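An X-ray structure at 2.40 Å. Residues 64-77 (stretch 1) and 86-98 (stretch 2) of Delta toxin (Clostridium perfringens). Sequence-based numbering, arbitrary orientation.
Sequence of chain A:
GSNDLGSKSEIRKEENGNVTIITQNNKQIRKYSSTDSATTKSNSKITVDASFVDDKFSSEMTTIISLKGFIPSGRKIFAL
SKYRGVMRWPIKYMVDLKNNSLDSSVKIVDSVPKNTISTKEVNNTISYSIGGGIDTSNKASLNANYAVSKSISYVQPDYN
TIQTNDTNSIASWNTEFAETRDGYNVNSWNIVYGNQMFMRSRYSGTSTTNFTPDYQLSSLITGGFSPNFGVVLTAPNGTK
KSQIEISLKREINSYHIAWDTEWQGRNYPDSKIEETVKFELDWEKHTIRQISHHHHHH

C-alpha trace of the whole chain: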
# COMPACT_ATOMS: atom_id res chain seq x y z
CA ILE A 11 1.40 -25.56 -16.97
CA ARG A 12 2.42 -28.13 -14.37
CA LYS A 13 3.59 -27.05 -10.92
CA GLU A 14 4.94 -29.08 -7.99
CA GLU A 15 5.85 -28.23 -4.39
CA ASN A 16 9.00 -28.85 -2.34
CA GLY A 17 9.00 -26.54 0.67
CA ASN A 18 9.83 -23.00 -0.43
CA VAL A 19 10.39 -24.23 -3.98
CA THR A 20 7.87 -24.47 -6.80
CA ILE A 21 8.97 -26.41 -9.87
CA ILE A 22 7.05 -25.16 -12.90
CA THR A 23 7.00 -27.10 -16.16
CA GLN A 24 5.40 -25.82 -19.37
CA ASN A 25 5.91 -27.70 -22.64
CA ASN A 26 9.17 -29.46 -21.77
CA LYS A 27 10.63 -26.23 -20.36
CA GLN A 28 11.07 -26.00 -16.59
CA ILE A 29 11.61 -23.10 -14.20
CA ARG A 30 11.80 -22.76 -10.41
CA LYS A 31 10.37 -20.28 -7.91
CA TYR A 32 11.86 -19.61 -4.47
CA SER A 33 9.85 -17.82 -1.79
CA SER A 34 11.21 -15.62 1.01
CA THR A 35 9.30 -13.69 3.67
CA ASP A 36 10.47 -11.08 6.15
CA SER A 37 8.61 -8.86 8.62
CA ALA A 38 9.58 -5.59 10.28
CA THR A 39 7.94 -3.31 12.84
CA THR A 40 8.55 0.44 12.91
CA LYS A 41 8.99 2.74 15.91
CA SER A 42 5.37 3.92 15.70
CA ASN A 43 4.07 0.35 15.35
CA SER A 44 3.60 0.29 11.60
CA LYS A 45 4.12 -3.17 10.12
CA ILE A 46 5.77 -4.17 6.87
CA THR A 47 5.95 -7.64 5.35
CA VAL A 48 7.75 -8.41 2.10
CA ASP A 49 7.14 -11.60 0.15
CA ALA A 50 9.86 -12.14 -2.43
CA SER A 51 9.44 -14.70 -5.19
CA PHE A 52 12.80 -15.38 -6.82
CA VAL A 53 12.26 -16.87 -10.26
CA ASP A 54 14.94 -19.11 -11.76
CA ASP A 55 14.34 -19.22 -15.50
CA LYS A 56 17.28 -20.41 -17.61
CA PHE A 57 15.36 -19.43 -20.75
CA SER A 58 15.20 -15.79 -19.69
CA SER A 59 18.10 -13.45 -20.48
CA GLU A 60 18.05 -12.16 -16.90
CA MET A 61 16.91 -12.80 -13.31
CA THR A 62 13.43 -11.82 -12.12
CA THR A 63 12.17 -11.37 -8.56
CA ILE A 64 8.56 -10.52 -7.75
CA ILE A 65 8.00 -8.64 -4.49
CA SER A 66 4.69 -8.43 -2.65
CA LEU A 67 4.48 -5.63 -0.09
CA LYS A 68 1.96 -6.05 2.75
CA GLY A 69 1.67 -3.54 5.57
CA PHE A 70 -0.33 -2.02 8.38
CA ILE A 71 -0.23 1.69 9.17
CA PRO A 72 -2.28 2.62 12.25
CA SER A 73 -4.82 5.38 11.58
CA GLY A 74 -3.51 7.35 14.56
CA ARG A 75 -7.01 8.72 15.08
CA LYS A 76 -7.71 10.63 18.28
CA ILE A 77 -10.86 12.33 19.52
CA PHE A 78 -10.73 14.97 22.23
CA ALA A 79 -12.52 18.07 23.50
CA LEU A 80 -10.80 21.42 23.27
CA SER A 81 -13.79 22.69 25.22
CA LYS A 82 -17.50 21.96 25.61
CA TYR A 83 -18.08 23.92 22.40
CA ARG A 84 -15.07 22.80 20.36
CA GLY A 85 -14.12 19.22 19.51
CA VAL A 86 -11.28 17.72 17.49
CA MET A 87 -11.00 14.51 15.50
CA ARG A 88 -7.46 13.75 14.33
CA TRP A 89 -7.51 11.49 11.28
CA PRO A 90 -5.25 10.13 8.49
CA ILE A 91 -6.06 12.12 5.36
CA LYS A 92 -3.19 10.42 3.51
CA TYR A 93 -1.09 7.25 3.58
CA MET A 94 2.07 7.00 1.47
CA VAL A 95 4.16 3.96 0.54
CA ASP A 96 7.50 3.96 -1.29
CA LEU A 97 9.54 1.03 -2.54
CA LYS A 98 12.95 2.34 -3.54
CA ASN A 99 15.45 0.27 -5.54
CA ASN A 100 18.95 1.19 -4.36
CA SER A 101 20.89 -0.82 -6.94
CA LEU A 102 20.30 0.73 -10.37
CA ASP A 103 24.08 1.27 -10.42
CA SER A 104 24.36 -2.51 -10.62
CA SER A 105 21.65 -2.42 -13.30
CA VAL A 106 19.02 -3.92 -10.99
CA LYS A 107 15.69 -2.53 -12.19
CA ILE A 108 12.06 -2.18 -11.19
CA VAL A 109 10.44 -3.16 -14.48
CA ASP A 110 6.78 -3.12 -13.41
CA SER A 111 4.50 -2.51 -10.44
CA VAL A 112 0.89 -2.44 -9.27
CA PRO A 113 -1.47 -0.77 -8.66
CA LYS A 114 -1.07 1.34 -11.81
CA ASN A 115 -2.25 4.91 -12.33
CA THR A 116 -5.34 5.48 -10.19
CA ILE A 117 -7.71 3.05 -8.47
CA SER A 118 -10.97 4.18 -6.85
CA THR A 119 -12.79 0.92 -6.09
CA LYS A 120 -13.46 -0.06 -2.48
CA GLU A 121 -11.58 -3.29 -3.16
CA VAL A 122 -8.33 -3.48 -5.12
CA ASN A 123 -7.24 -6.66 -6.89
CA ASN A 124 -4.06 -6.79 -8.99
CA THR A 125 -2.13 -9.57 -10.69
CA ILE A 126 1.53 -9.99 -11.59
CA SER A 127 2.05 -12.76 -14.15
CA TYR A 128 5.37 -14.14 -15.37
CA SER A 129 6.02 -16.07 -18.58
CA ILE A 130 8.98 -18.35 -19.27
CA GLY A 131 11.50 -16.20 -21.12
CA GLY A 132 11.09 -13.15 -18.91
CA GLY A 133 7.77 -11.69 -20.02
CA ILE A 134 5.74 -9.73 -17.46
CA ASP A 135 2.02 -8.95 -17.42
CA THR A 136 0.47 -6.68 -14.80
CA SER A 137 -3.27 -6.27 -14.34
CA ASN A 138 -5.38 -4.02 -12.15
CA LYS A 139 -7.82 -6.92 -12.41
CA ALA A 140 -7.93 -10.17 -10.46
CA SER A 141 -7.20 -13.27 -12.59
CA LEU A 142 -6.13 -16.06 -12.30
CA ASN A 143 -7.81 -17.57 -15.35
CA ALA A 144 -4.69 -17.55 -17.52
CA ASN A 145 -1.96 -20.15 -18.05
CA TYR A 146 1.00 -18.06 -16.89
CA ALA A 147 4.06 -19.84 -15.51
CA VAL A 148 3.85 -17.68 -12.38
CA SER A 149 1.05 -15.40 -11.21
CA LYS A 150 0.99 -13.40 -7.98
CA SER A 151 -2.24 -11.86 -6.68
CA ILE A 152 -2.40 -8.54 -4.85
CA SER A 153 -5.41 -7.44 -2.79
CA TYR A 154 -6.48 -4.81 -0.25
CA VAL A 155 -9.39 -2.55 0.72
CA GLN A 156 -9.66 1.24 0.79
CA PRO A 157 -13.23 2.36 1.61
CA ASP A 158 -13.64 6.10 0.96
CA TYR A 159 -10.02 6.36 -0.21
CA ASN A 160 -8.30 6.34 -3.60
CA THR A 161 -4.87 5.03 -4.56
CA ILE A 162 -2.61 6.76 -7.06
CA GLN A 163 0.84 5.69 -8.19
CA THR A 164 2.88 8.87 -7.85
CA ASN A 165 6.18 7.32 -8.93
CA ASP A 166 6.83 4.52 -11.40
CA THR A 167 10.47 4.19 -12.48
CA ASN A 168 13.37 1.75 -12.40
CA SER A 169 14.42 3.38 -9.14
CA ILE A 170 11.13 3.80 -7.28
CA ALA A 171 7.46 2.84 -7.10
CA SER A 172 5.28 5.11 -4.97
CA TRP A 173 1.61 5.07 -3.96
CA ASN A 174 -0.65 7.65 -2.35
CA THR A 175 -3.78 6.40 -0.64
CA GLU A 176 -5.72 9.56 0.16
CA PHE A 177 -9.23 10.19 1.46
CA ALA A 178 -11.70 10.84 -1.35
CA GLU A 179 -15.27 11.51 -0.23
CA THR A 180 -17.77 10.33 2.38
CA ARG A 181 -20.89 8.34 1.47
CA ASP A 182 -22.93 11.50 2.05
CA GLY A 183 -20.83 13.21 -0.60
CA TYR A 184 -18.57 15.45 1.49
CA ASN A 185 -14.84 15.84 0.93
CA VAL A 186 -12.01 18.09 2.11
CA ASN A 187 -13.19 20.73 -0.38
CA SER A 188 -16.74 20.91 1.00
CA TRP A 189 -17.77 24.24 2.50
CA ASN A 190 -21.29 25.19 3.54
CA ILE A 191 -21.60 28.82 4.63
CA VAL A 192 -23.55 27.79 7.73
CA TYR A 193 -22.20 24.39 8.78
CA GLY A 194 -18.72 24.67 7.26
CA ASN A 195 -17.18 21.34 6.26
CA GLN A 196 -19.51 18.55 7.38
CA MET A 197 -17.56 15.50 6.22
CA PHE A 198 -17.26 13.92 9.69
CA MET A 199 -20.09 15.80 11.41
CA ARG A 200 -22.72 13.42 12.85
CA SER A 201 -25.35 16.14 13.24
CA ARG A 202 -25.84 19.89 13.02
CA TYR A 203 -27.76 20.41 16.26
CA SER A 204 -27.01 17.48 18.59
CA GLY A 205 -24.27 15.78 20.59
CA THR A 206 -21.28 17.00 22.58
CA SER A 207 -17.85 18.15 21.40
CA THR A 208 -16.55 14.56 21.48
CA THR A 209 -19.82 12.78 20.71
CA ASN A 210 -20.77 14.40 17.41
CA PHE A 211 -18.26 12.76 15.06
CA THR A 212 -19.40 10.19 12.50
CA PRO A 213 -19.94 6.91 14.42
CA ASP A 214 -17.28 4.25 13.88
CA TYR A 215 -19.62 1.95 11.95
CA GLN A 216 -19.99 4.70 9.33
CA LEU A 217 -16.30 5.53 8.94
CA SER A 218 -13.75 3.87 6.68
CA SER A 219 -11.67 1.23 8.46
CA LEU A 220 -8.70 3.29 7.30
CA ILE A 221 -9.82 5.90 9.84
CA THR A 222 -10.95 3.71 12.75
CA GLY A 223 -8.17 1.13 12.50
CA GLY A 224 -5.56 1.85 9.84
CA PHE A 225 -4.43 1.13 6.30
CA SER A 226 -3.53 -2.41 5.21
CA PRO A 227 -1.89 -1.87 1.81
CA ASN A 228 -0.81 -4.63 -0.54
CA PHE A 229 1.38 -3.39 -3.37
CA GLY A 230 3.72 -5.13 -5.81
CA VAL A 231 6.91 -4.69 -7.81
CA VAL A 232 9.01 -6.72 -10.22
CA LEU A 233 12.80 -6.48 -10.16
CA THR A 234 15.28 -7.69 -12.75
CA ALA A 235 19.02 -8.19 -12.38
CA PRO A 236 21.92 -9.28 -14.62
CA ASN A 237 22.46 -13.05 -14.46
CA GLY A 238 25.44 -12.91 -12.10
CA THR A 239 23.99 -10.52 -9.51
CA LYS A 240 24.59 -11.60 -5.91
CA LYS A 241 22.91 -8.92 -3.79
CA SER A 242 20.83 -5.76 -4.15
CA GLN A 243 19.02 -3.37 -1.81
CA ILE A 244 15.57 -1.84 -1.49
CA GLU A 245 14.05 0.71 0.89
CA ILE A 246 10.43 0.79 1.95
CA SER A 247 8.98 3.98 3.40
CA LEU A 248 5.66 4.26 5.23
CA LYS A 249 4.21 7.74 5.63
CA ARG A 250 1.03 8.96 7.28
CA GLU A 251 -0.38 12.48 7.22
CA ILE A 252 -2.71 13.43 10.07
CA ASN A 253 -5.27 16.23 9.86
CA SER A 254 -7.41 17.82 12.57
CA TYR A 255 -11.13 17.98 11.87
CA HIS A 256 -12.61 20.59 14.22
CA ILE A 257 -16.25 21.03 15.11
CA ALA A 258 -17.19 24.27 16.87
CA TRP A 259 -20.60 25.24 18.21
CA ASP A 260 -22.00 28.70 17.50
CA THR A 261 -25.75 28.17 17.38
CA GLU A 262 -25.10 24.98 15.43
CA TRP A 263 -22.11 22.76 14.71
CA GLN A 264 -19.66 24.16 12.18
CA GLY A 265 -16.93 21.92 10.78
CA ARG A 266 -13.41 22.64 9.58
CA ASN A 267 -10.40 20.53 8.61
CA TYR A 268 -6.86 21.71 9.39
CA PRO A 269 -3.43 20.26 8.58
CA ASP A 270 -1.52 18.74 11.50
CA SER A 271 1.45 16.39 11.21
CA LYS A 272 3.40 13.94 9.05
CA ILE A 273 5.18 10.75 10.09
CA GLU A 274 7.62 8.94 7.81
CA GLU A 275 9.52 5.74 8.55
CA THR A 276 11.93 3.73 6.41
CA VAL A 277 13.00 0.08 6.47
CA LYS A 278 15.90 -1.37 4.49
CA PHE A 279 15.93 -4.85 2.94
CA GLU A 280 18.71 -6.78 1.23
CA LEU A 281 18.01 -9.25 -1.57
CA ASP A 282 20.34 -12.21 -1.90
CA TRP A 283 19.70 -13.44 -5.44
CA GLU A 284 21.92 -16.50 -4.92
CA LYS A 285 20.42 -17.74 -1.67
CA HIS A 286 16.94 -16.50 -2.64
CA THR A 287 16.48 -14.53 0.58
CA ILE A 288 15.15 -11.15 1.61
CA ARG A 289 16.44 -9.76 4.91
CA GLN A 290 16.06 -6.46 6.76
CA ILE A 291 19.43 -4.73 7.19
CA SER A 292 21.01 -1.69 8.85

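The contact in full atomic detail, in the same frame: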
# COMPACT_ATOMS: atom_id res chain seq x y z
N ILE A 64 9.82 -11.20 -8.01
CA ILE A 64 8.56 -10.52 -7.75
C ILE A 64 8.43 -10.25 -6.26
O ILE A 64 8.60 -11.15 -5.44
CB ILE A 64 7.36 -11.36 -8.22
CG1 ILE A 64 7.52 -11.71 -9.70
CG2 ILE A 64 6.06 -10.61 -7.99
CD1 ILE A 64 6.50 -12.72 -10.21
N ILE A 65 8.12 -9.01 -5.90
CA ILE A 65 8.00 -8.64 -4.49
C ILE A 65 6.60 -8.15 -4.12
O ILE A 65 6.10 -7.17 -4.68
CB ILE A 65 9.04 -7.58 -4.10
CG1 ILE A 65 10.45 -8.11 -4.34
CG2 ILE A 65 8.85 -7.16 -2.64
CD1 ILE A 65 11.53 -7.08 -4.15
N SER A 66 5.98 -8.84 -3.17
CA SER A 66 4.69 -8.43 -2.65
C SER A 66 4.88 -7.69 -1.33
O SER A 66 5.48 -8.21 -0.38
CB SER A 66 3.78 -9.64 -2.45
OG SER A 66 2.60 -9.29 -1.75
N LEU A 67 4.38 -6.46 -1.27
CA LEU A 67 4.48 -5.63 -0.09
C LEU A 67 3.15 -5.60 0.66
O LEU A 67 2.14 -5.15 0.12
CB LEU A 67 4.90 -4.21 -0.50
CG LEU A 67 5.15 -3.13 0.54
CD1 LEU A 67 5.98 -2.02 -0.09
CD2 LEU A 67 3.85 -2.57 1.09
N LYS A 68 3.15 -6.09 1.90
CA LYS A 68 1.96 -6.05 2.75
C LYS A 68 2.27 -5.30 4.04
O LYS A 68 3.26 -5.58 4.70
CB LYS A 68 1.46 -7.46 3.07
CG LYS A 68 0.86 -8.20 1.90
N GLY A 69 1.42 -4.34 4.39
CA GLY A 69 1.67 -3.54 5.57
C GLY A 69 0.46 -3.17 6.39
O GLY A 69 -0.69 -3.38 5.98
N PHE A 70 0.72 -2.61 7.57
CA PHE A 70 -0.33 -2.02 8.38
C PHE A 70 0.17 -0.70 8.95
O PHE A 70 1.16 -0.67 9.68
CB PHE A 70 -0.77 -2.94 9.51
CG PHE A 70 -1.83 -2.35 10.40
CD1 PHE A 70 -3.13 -2.22 9.94
CD2 PHE A 70 -1.53 -1.91 11.68
CE1 PHE A 70 -4.12 -1.66 10.74
CE2 PHE A 70 -2.51 -1.35 12.49
CZ PHE A 70 -3.81 -1.23 12.02
N ILE A 71 -0.51 0.38 8.60
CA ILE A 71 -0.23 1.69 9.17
C ILE A 71 -1.41 2.12 10.02
O ILE A 71 -2.50 2.37 9.49
CB ILE A 71 0.03 2.74 8.08
CG1 ILE A 71 1.02 2.22 7.04
CG2 ILE A 71 0.53 4.04 8.70
CD1 ILE A 71 1.34 3.20 5.94
N PRO A 72 -1.21 2.20 11.34
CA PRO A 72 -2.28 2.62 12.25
C PRO A 72 -2.85 3.97 11.83
O PRO A 72 -2.10 4.83 11.35
CB PRO A 72 -1.56 2.75 13.59
CG PRO A 72 -0.37 1.85 13.48
CD PRO A 72 0.05 1.93 12.04
N SER A 73 -4.16 4.14 11.99
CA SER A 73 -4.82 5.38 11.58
C SER A 73 -4.33 6.57 12.41
O SER A 73 -4.31 7.70 11.93
CB SER A 73 -6.34 5.26 11.71
OG SER A 73 -6.73 5.13 13.06
N GLY A 74 -3.95 6.30 13.66
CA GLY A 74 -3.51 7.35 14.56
C GLY A 74 -4.63 8.31 14.93
O GLY A 74 -4.37 9.44 15.34
N ARG A 75 -5.87 7.86 14.78
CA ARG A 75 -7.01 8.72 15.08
C ARG A 75 -7.16 8.99 16.57
O ARG A 75 -7.05 8.08 17.39
CB ARG A 75 -8.32 8.13 14.55
CG ARG A 75 -9.54 8.92 14.99
CD ARG A 75 -10.82 8.13 14.88
NE ARG A 75 -10.78 6.91 15.68
CZ ARG A 75 -11.85 6.16 15.94
NH1 ARG A 75 -13.04 6.52 15.49
NH2 ARG A 75 -11.73 5.06 16.67
N LYS A 76 -7.41 10.25 16.91
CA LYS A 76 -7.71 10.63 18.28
C LYS A 76 -8.91 11.57 18.30
O LYS A 76 -9.09 12.38 17.40
CB LYS A 76 -6.50 11.29 18.94
CG LYS A 76 -5.30 10.37 19.09
N ILE A 77 -9.73 11.44 19.33
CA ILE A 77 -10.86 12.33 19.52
C ILE A 77 -10.77 12.96 20.90
O ILE A 77 -10.66 12.26 21.90
CB ILE A 77 -12.20 11.59 19.40
CG1 ILE A 77 -12.49 11.24 17.94
CG2 ILE A 77 -13.33 12.43 19.99
CD1 ILE A 77 -13.79 10.50 17.73
N VAL A 86 -12.27 18.02 18.52
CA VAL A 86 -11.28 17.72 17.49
C VAL A 86 -11.21 16.23 17.20
O VAL A 86 -11.15 15.41 18.12
CB VAL A 86 -9.87 18.20 17.89
CG1 VAL A 86 -8.86 17.87 16.80
CG2 VAL A 86 -9.87 19.70 18.20
N MET A 87 -11.23 15.88 15.92
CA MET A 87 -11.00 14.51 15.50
C MET A 87 -9.77 14.46 14.60
O MET A 87 -9.81 14.91 13.45
CB MET A 87 -12.21 13.94 14.76
CG MET A 87 -11.95 12.59 14.12
SD MET A 87 -13.26 12.06 13.01
CE MET A 87 -12.45 10.72 12.14
N ARG A 88 -8.67 13.94 15.13
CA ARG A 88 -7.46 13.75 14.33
C ARG A 88 -7.59 12.48 13.50
O ARG A 88 -7.98 11.43 14.01
CB ARG A 88 -6.23 13.72 15.23
CG ARG A 88 -5.99 15.05 15.93
CD ARG A 88 -4.87 15.00 16.95
NE ARG A 88 -3.57 14.77 16.34
CZ ARG A 88 -2.42 15.16 16.88
NH1 ARG A 88 -2.41 15.82 18.03
NH2 ARG A 88 -1.28 14.91 16.25
N TRP A 89 -7.28 12.58 12.21
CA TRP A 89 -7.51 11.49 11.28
C TRP A 89 -6.46 11.45 10.16
O TRP A 89 -5.83 12.48 9.86
CB TRP A 89 -8.92 11.60 10.69
CG TRP A 89 -9.12 12.81 9.82
CD1 TRP A 89 -9.18 14.11 10.24
CD2 TRP A 89 -9.27 12.84 8.40
NE1 TRP A 89 -9.36 14.95 9.16
CE2 TRP A 89 -9.42 14.19 8.02
CE3 TRP A 89 -9.30 11.85 7.40
CZ2 TRP A 89 -9.59 14.58 6.69
CZ3 TRP A 89 -9.47 12.24 6.08
CH2 TRP A 89 -9.61 13.59 5.74
N PRO A 90 -6.26 10.28 9.54
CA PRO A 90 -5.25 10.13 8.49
C PRO A 90 -5.83 10.50 7.13
O PRO A 90 -6.47 9.67 6.48
CB PRO A 90 -4.95 8.62 8.50
CG PRO A 90 -5.95 7.99 9.47
CD PRO A 90 -6.99 9.02 9.76
N ILE A 91 -5.62 11.73 6.69
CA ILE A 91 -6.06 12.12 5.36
C ILE A 91 -5.30 11.35 4.27
O ILE A 91 -5.86 11.03 3.22
CB ILE A 91 -5.94 13.63 5.13
CG1 ILE A 91 -6.54 14.01 3.77
CG2 ILE A 91 -4.48 14.07 5.22
CD1 ILE A 91 -6.78 15.50 3.61
N LYS A 92 -4.03 11.05 4.53
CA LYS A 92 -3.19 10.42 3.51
C LYS A 92 -2.19 9.39 4.05
O LYS A 92 -1.53 9.60 5.06
CB LYS A 92 -2.43 11.48 2.71
CG LYS A 92 -1.90 10.97 1.38
CD LYS A 92 -0.72 11.78 0.89
CE LYS A 92 -1.11 13.21 0.58
NZ LYS A 92 -0.08 13.88 -0.26
N TYR A 93 -2.11 8.26 3.34
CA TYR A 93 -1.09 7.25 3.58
C TYR A 93 -0.18 7.19 2.36
O TYR A 93 -0.65 7.24 1.23
CB TYR A 93 -1.72 5.87 3.77
CG TYR A 93 -2.58 5.69 5.00
CD1 TYR A 93 -2.01 5.36 6.23
CD2 TYR A 93 -3.96 5.79 4.92
CE1 TYR A 93 -2.80 5.17 7.34
CE2 TYR A 93 -4.75 5.61 6.04
CZ TYR A 93 -4.16 5.30 7.24
OH TYR A 93 -4.95 5.11 8.35
N MET A 94 1.13 7.08 2.59
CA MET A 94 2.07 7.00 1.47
C MET A 94 3.02 5.82 1.63
O MET A 94 3.54 5.57 2.72
CB MET A 94 2.86 8.30 1.34
CG MET A 94 1.99 9.55 1.27
SD MET A 94 2.94 11.07 1.22
CE MET A 94 3.79 10.91 -0.35
N VAL A 95 3.24 5.09 0.54
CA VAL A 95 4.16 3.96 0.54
C VAL A 95 5.16 4.03 -0.62
O VAL A 95 4.77 4.15 -1.78
CB VAL A 95 3.42 2.61 0.47
CG1 VAL A 95 4.41 1.46 0.50
CG2 VAL A 95 2.41 2.50 1.61
N ASP A 96 6.44 3.96 -0.29
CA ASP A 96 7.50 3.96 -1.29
C ASP A 96 8.27 2.65 -1.25
O ASP A 96 8.59 2.14 -0.18
CB ASP A 96 8.47 5.11 -1.06
CG ASP A 96 7.86 6.47 -1.34
OD1 ASP A 96 6.90 6.53 -2.13
OD2 ASP A 96 8.34 7.47 -0.77
N LEU A 97 8.55 2.09 -2.42
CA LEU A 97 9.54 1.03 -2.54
C LEU A 97 10.66 1.55 -3.43
O LEU A 97 10.48 1.74 -4.63
CB LEU A 97 8.94 -0.26 -3.10
CG LEU A 97 9.87 -1.47 -3.12
CD1 LEU A 97 9.07 -2.77 -3.23
CD2 LEU A 97 10.91 -1.38 -4.23
N LYS A 98 11.82 1.79 -2.82
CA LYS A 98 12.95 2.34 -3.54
C LYS A 98 14.00 1.27 -3.84
O LYS A 98 14.46 0.56 -2.94
CB LYS A 98 13.56 3.50 -2.76
CG LYS A 98 14.67 4.23 -3.50

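Two kinds of packing join these stretches, and the change comes where stretch 2 turns its corner at Ile91. Strands 64-72 and 92-98 lie face to face, their axes 9.5 Å apart at closest approach and 146° between their directions, too far for backbone pairing, so side chains fill the gap. Ile65, Leu67 and Ile71 point toward stretch 2, while Tyr93, Val95 and Leu97 point back. Leu67 CD1 lies 3.9 Å from Val95 CG1 and 4.5 Å from Leu97 CD1, so one methyl touches both neighbours; Ile65 CG2 reaches the same Leu97 CD1 at 4.4 Å. Gly69 contributes no bump, and nothing of stretch 2 comes near it.

Tyr93 fills the next space. Its CE1 sits 3.8 Å from Ile71 CG2, and its ring edge meets the turn, with OH 3.2 Å from Ser73 CA. Pro90 CG presses beside it, 3.0 Å from Ser73 O, a tight approach.

Beyond the turn the backbones close to sheet distance. Lys76 and Arg88 form an antiparallel hydrogen-bonded pair: Lys76 N to Arg88 O is 3.2 Å, and Arg88 N to Lys76 O is 2.8 Å. Ile77 and Met87, the adjacent non-hydrogen-bonded pair, share the other face, Ile77 CG1 lying 4.1 Å from Met87 CG.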